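Local coordinates for putative uncharacterized protein (Archaeoglobus fulgidus, PDB 3VU0) that forms the C-terminal globular domain of the archaeal oligosaccharyltransferase AglB, at residues 31-36 against 51-56. Residues are numbered along the deposited sequence; the frame is centred on the assembly and turned at random.
Sequences DYAVLS and AVVCNN
A single parallel beta bridge, Val34 with Val52, joins the edge strand 33-35 of the mixed sheet to the loop that follows helix 41-46. Val34 gives its N to Ala51 O at 2.8 Å, the donor tilted 27° from the carbonyl plane, and its O receives Val53 N at 3.2 Å from above the plane of that carbonyl. Val52 CA adds a CH···O contact of 3.4 Å to Val34 O. Beyond the bridge the chains part, and a water takes over: it donates to Val34 O and accepts from Ser36 N and Cys54 N, so Val34 O serves both the loop amide and the water.

Of the side chains, Val53 turns toward the strand and sets a compact apolar methyl against Leu35. This CG2, anti to the carbonyl carbon, rests on Leu35 CB at 3.5 Å, and the two side chains meet at a slant. The short Ala33 side chain, a single CB, lies 3.9 Å from Ala51 O and 4.3 Å from Val53 CG2, consistent with the close approach of the backbones here. Leucine, longer, also reaches Phe67 and Phe68 of helix 61-69, and both Leu35 and Val53 touch Val85. Cys54 SG, set between its own N and carbonyl carbon (chi1 58°), lies 3.4 Å from Ser36 O; Ser36 OG bonds to Val89 O.

Strand 33-35 also pairs in parallel with 85-91 through the backbones of Ala33 and Leu35. The loop between helices 41-46 and 61-69 thus adds a parallel beta bridge at the outer edge of the mixed sheet, within the AglB core domain.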
loop_
_atom_site.group_PDB
_atom_site.type_symbol
_atom_site.label_atom_id
_atom_site.label_comp_id
_atom_site.label_asym_id
_atom_site.label_seq_id
_atom_site.Cartn_x
_atom_site.Cartn_y
_atom_site.Cartn_z
ATOM N N ASP A 31 -16.614 3.691 9.557
ATOM C CA ASP A 31 -17.315 2.631 8.837
ATOM C C ASP A 31 -16.317 1.726 8.117
ATOM O O ASP A 31 -16.423 0.501 8.159
ATOM C CB ASP A 31 -18.285 3.234 7.821
ATOM C CG ASP A 31 -19.136 2.185 7.137
ATOM O OD1 ASP A 31 -18.561 1.254 6.534
ATOM O OD2 ASP A 31 -20.380 2.288 7.201
ATOM N N TYR A 32 -15.357 2.340 7.438
ATOM C CA TYR A 32 -14.333 1.587 6.727
ATOM C C TYR A 32 -13.074 2.427 6.718
ATOM O O TYR A 32 -13.112 3.615 7.030
ATOM C CB TYR A 32 -14.777 1.277 5.288
ATOM C CG TYR A 32 -14.794 2.474 4.358
ATOM C CD1 TYR A 32 -13.638 2.878 3.684
ATOM C CD2 TYR A 32 -15.960 3.215 4.167
ATOM C CE1 TYR A 32 -13.647 3.992 2.840
ATOM C CE2 TYR A 32 -15.979 4.330 3.330
ATOM C CZ TYR A 32 -14.821 4.712 2.670
ATOM O OH TYR A 32 -14.845 5.807 1.834
ATOM N N ALA A 33 -11.953 1.809 6.369
ATOM C CA ALA A 33 -10.693 2.533 6.317
ATOM C C ALA A 33 -9.973 2.283 4.999
ATOM O O ALA A 33 -10.268 1.328 4.281
ATOM C CB ALA A 33 -9.802 2.116 7.487
ATOM N N VAL A 34 -9.033 3.165 4.687
ATOM C CA VAL A 34 -8.229 3.054 3.485
ATOM C C VAL A 34 -6.830 2.663 3.945
ATOM O O VAL A 34 -6.242 3.339 4.789
ATOM C CB VAL A 34 -8.163 4.396 2.742
ATOM C CG1 VAL A 34 -7.236 4.276 1.537
ATOM C CG2 VAL A 34 -9.566 4.815 2.309
ATOM N N LEU A 35 -6.301 1.572 3.402
ATOM C CA LEU A 35 -4.971 1.120 3.791
ATOM C C LEU A 35 -3.904 1.568 2.801
ATOM O O LEU A 35 -4.061 1.431 1.587
ATOM C CB LEU A 35 -4.948 -0.410 3.934
ATOM C CG LEU A 35 -3.686 -1.071 4.514
ATOM C CD1 LEU A 35 -4.004 -2.497 4.943
ATOM C CD2 LEU A 35 -2.559 -1.057 3.489
ATOM N N SER A 36 -2.826 2.127 3.338
ATOM C CA SER A 36 -1.695 2.585 2.535
ATOM C C SER A 36 -0.506 2.675 3.477
ATOM O O SER A 36 -0.620 2.321 4.653
ATOM C CB SER A 36 -1.975 3.961 1.933
ATOM O OG SER A 36 -0.999 4.285 0.957
ATOM N N ALA A 51 -10.980 7.809 6.436
ATOM C CA ALA A 51 -10.284 7.157 7.539
ATOM C C ALA A 51 -9.138 6.289 7.017
ATOM O O ALA A 51 -9.245 5.679 5.952
ATOM C CB ALA A 51 -11.265 6.301 8.339
ATOM N N VAL A 52 -8.050 6.223 7.776
ATOM C CA VAL A 52 -6.895 5.434 7.358
ATOM C C VAL A 52 -6.447 4.392 8.376
ATOM O O VAL A 52 -6.773 4.471 9.563
ATOM C CB VAL A 52 -5.677 6.346 7.048
ATOM C CG1 VAL A 52 -6.001 7.274 5.886
ATOM C CG2 VAL A 52 -5.301 7.160 8.287
ATOM N N VAL A 53 -5.697 3.409 7.892
ATOM C CA VAL A 53 -5.164 2.368 8.749
ATOM C C VAL A 53 -4.013 2.967 9.551
ATOM O O VAL A 53 -3.790 2.588 10.697
ATOM C CB VAL A 53 -4.640 1.175 7.923
ATOM C CG1 VAL A 53 -3.869 0.207 8.818
ATOM C CG2 VAL A 53 -5.805 0.467 7.259
ATOM N N CYS A 54 -3.295 3.916 8.951
ATOM C CA CYS A 54 -2.173 4.553 9.633
ATOM C C CYS A 54 -1.793 5.906 9.037
ATOM O O CYS A 54 -1.904 6.119 7.829
ATOM C CB CYS A 54 -0.954 3.622 9.609
ATOM S SG CYS A 54 -0.405 3.141 7.953
ATOM N N ASN A 55 -1.354 6.823 9.894
ATOM C CA ASN A 55 -0.932 8.150 9.450
ATOM C C ASN A 55 0.341 8.580 10.181
ATOM O O ASN A 55 0.854 9.679 9.978
ATOM C CB ASN A 55 -2.043 9.180 9.676
ATOM C CG ASN A 55 -2.515 9.224 11.115
ATOM O OD1 ASN A 55 -1.711 9.247 12.044
ATOM N ND2 ASN A 55 -3.826 9.249 11.305
ATOM N N ASN A 56 0.838 7.698 11.038
ATOM C CA ASN A 56 2.064 7.954 11.781
ATOM C C ASN A 56 2.819 6.641 11.883
ATOM O O ASN A 56 2.350 5.612 11.396
ATOM C CB ASN A 56 1.758 8.516 13.178
ATOM C CG ASN A 56 0.927 7.573 14.025
ATOM O OD1 ASN A 56 1.334 6.447 14.306
ATOM N ND2 ASN A 56 -0.248 8.035 14.442
HETATM O O HOH W 1 -3.589 3.622 5.916
#